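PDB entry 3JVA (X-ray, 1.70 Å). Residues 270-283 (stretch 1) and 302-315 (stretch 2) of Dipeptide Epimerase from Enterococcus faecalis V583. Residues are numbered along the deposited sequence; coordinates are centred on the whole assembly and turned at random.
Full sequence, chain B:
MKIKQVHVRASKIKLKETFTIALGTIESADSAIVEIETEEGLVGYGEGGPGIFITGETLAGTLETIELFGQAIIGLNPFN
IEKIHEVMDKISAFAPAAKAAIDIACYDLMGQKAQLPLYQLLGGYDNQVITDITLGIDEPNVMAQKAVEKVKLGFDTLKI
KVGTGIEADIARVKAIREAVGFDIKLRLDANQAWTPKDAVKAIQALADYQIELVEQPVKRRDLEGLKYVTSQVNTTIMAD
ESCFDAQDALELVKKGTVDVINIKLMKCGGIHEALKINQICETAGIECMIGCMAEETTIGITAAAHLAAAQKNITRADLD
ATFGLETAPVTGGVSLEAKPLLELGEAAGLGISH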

# COMPACT_ATOMS: atom_id res chain seq x y z
N GLY B 270 26.71 10.94 -20.83
CA GLY B 270 26.61 10.85 -22.28
C GLY B 270 25.27 10.61 -22.93
O GLY B 270 24.26 10.39 -22.27
N ILE B 271 25.29 10.64 -24.27
CA ILE B 271 24.10 10.45 -25.08
C ILE B 271 23.45 9.09 -24.86
O ILE B 271 22.23 8.98 -24.79
CB ILE B 271 24.44 10.63 -26.58
CG1 ILE B 271 24.79 12.11 -26.84
CG2 ILE B 271 23.26 10.20 -27.46
CD1 ILE B 271 25.43 12.37 -28.19
N HIS B 272 24.27 8.05 -24.74
CA HIS B 272 23.74 6.69 -24.53
C HIS B 272 22.78 6.61 -23.34
O HIS B 272 21.70 6.01 -23.44
CB HIS B 272 24.91 5.72 -24.33
CG HIS B 272 24.50 4.28 -24.26
ND1 HIS B 272 24.22 3.53 -25.38
CD2 HIS B 272 24.35 3.45 -23.20
CE1 HIS B 272 23.92 2.29 -25.02
NE2 HIS B 272 23.99 2.22 -23.70
N GLU B 273 23.16 7.23 -22.23
CA GLU B 273 22.34 7.22 -21.03
C GLU B 273 21.19 8.24 -21.15
O GLU B 273 20.08 7.99 -20.68
CB GLU B 273 23.20 7.55 -19.80
CG GLU B 273 22.48 7.39 -18.46
CD GLU B 273 22.30 5.93 -18.04
OE1 GLU B 273 22.84 5.03 -18.72
OE2 GLU B 273 21.63 5.69 -17.02
N ALA B 274 21.47 9.37 -21.79
CA ALA B 274 20.44 10.39 -21.97
C ALA B 274 19.26 9.81 -22.76
O ALA B 274 18.10 10.13 -22.49
CB ALA B 274 21.03 11.59 -22.71
N LEU B 275 19.55 8.97 -23.73
CA LEU B 275 18.48 8.36 -24.51
C LEU B 275 17.58 7.50 -23.62
O LEU B 275 16.36 7.51 -23.78
CB LEU B 275 19.07 7.51 -25.65
CG LEU B 275 19.58 8.32 -26.84
CD1 LEU B 275 20.42 7.41 -27.74
CD2 LEU B 275 18.41 8.93 -27.59
N LYS B 276 18.18 6.77 -22.68
CA LYS B 276 17.42 5.93 -21.77
C LYS B 276 16.50 6.79 -20.92
O LYS B 276 15.33 6.47 -20.72
CB LYS B 276 18.35 5.14 -20.85
CG LYS B 276 19.24 4.13 -21.54
CD LYS B 276 20.10 3.42 -20.51
CE LYS B 276 21.07 2.45 -21.14
NZ LYS B 276 21.99 1.91 -20.09
N ILE B 277 17.06 7.88 -20.38
CA ILE B 277 16.27 8.77 -19.56
C ILE B 277 15.06 9.29 -20.33
O ILE B 277 13.93 9.24 -19.84
CB ILE B 277 17.11 9.99 -19.07
CG1 ILE B 277 18.19 9.51 -18.10
CG2 ILE B 277 16.19 11.01 -18.38
CD1 ILE B 277 19.25 10.56 -17.76
N ASN B 278 15.28 9.78 -21.54
CA ASN B 278 14.18 10.29 -22.33
C ASN B 278 13.12 9.25 -22.68
O ASN B 278 11.93 9.55 -22.64
CB ASN B 278 14.69 10.95 -23.61
CG ASN B 278 13.59 11.64 -24.38
OD1 ASN B 278 12.89 12.49 -23.83
ND2 ASN B 278 13.41 11.27 -25.64
N GLN B 279 13.54 8.03 -23.02
CA GLN B 279 12.58 6.98 -23.36
C GLN B 279 11.77 6.57 -22.14
O GLN B 279 10.58 6.27 -22.25
CB GLN B 279 13.30 5.74 -23.92
CG GLN B 279 14.08 6.00 -25.19
CD GLN B 279 14.90 4.79 -25.61
OE1 GLN B 279 15.40 4.04 -24.75
NE2 GLN B 279 15.06 4.60 -26.91
N ILE B 280 12.41 6.54 -20.98
CA ILE B 280 11.71 6.19 -19.75
C ILE B 280 10.66 7.27 -19.46
O ILE B 280 9.51 6.96 -19.14
CB ILE B 280 12.69 6.11 -18.55
CG1 ILE B 280 13.56 4.85 -18.69
CG2 ILE B 280 11.90 6.09 -17.24
CD1 ILE B 280 14.78 4.83 -17.77
N CYS B 281 11.07 8.53 -19.57
CA CYS B 281 10.17 9.65 -19.31
C CYS B 281 9.02 9.69 -20.32
O CYS B 281 7.85 9.83 -19.95
CB CYS B 281 10.94 10.97 -19.34
SG CYS B 281 12.08 11.22 -17.97
N GLU B 282 9.37 9.57 -21.60
CA GLU B 282 8.37 9.60 -22.66
C GLU B 282 7.32 8.52 -22.42
O GLU B 282 6.13 8.77 -22.57
CB GLU B 282 9.07 9.40 -24.01
CG GLU B 282 8.15 9.43 -25.22
CD GLU B 282 8.93 9.42 -26.52
OE1 GLU B 282 9.86 8.60 -26.65
OE2 GLU B 282 8.62 10.24 -27.41
N THR B 283 7.77 7.33 -22.05
CA THR B 283 6.86 6.22 -21.79
C THR B 283 5.93 6.53 -20.63
O THR B 283 4.75 6.14 -20.63
CB THR B 283 7.67 4.94 -21.51
OG1 THR B 283 8.46 4.64 -22.66
CG2 THR B 283 6.76 3.77 -21.22
N THR B 302 26.95 21.17 -28.50
CA THR B 302 26.58 20.64 -29.80
C THR B 302 26.00 19.23 -29.69
O THR B 302 24.99 18.92 -30.32
CB THR B 302 27.80 20.66 -30.75
OG1 THR B 302 28.27 22.01 -30.85
CG2 THR B 302 27.41 20.17 -32.14
N ALA B 303 26.63 18.39 -28.88
CA ALA B 303 26.14 17.03 -28.69
C ALA B 303 24.72 17.09 -28.15
O ALA B 303 23.82 16.42 -28.66
CB ALA B 303 27.06 16.27 -27.73
N ALA B 304 24.51 17.91 -27.12
CA ALA B 304 23.19 18.04 -26.52
C ALA B 304 22.15 18.56 -27.52
O ALA B 304 21.00 18.11 -27.51
CB ALA B 304 23.26 18.95 -25.30
N ALA B 305 22.55 19.50 -28.38
CA ALA B 305 21.64 20.07 -29.36
C ALA B 305 21.19 19.03 -30.39
O ALA B 305 20.02 18.99 -30.77
CB ALA B 305 22.29 21.27 -30.05
N HIS B 306 22.12 18.19 -30.84
CA HIS B 306 21.77 17.14 -31.80
C HIS B 306 20.77 16.18 -31.16
O HIS B 306 19.81 15.77 -31.79
CB HIS B 306 23.03 16.39 -32.25
CG HIS B 306 23.79 17.08 -33.34
ND1 HIS B 306 23.61 16.78 -34.67
CD2 HIS B 306 24.68 18.10 -33.30
CE1 HIS B 306 24.36 17.59 -35.41
NE2 HIS B 306 25.02 18.39 -34.60
N LEU B 307 21.01 15.83 -29.90
CA LEU B 307 20.11 14.93 -29.19
C LEU B 307 18.73 15.57 -29.01
O LEU B 307 17.71 14.92 -29.26
CB LEU B 307 20.68 14.60 -27.81
CG LEU B 307 19.76 13.73 -26.94
CD1 LEU B 307 19.47 12.40 -27.65
CD2 LEU B 307 20.42 13.49 -25.60
N ALA B 308 18.71 16.82 -28.58
CA ALA B 308 17.46 17.54 -28.36
C ALA B 308 16.66 17.64 -29.66
O ALA B 308 15.46 17.36 -29.69
CB ALA B 308 17.74 18.93 -27.81
N ALA B 309 17.33 18.02 -30.73
CA ALA B 309 16.66 18.14 -32.02
C ALA B 309 16.13 16.79 -32.50
O ALA B 309 15.06 16.72 -33.10
CB ALA B 309 17.61 18.73 -33.05
N ALA B 310 16.88 15.73 -32.24
CA ALA B 310 16.51 14.39 -32.69
C ALA B 310 15.35 13.72 -31.97
O ALA B 310 14.61 12.94 -32.58
CB ALA B 310 17.73 13.48 -32.65
N GLN B 311 15.19 14.01 -30.68
CA GLN B 311 14.15 13.37 -29.87
C GLN B 311 12.91 14.23 -29.62
O GLN B 311 13.00 15.31 -29.04
CB GLN B 311 14.75 12.94 -28.53
CG GLN B 311 15.80 11.83 -28.64
CD GLN B 311 15.17 10.47 -28.88
OE1 GLN B 311 15.26 9.92 -29.98
NE2 GLN B 311 14.53 9.93 -27.86
N LYS B 312 11.75 13.74 -30.04
CA LYS B 312 10.50 14.46 -29.86
C LYS B 312 10.19 14.82 -28.41
O LYS B 312 9.73 15.93 -28.12
CB LYS B 312 9.34 13.63 -30.42
CG LYS B 312 7.96 14.17 -30.09
CD LYS B 312 6.88 13.25 -30.65
CE LYS B 312 5.49 13.69 -30.20
NZ LYS B 312 5.21 15.09 -30.64
N ASN B 313 10.44 13.90 -27.49
CA ASN B 313 10.13 14.15 -26.08
C ASN B 313 11.04 15.14 -25.36
O ASN B 313 10.74 15.54 -24.23
CB ASN B 313 10.08 12.83 -25.31
CG ASN B 313 9.35 12.98 -23.99
OD1 ASN B 313 8.17 13.35 -23.95
ND2 ASN B 313 10.04 12.69 -22.90
N ILE B 314 12.15 15.53 -25.97
CA ILE B 314 13.01 16.54 -25.34
C ILE B 314 12.44 17.81 -25.96
O ILE B 314 12.84 18.24 -27.04
CB ILE B 314 14.51 16.36 -25.71
CG1 ILE B 314 15.01 15.00 -25.20
CG2 ILE B 314 15.34 17.47 -25.07
CD1 ILE B 314 16.49 14.74 -25.48
N THR B 315 11.47 18.38 -25.26
CA THR B 315 10.73 19.54 -25.73
C THR B 315 11.24 20.91 -25.35
O THR B 315 10.76 21.92 -25.87
CB THR B 315 9.28 19.44 -25.27
OG1 THR B 315 9.26 19.46 -23.84
CG2 THR B 315 8.67 18.14 -25.76
O HOH W 1 11.30 11.29 -27.90

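How do the two backbones run past each other? Helix 271-283 and helix 302-310 point in roughly the same direction, with 32° between their axes and a closest approach of 11.3 Å. The second helix gives way at Gln 311 to a type I turn from Gln 311 to Ile 314, tied by the hydrogen bond from Ile 314 N to Gln 311 O at 3.2 Å. That turn brings the chain closer to the first helix: the CA atoms of Glu 282 and Asn 313 lie 6.0 Å apart, against 7.3 Å for those of Ile 271 and Leu 307.

What fills the space between the helices? Leu 307, in its t, p rotamer, has its CA-to-CB bond pointing toward the first helix and branches between two neighbours: its CD2 lies 3.5 Å from Ala 274 CB, its CD1 3.6 Å from Leu 275 CD2. Ala 274 has a single methyl here, and it meets Leu 307 CD2 directly. Nearer the start of the first helix, Ile 271 CD1 reaches to 4.3 Å from Ala 303 CB, a looser apolar contact.

What joins the first helix to the turn? Here two buried asparagines meet. Asn 313 ND2 donates to Asn 278 OD1 at 3.0 Å, so an amide on the helix engages an amide from the turn. Both side chains have chi1 near t, and in both the CA-to-CB bond points toward the other stretch.

What does water add at this end? Water 1 accepts from Asn 278 ND2 at 3.1 Å and from the backbone Asn 313 N at 2.8 Å, and donates to Glu 282 OE2 at 2.9 Å. It thus links both stretches. Glu 282 also packs through its aliphatic part, with its CB 3.6 Å from Asn 313 CG. Altogether 518 Å² is buried, counting both sides.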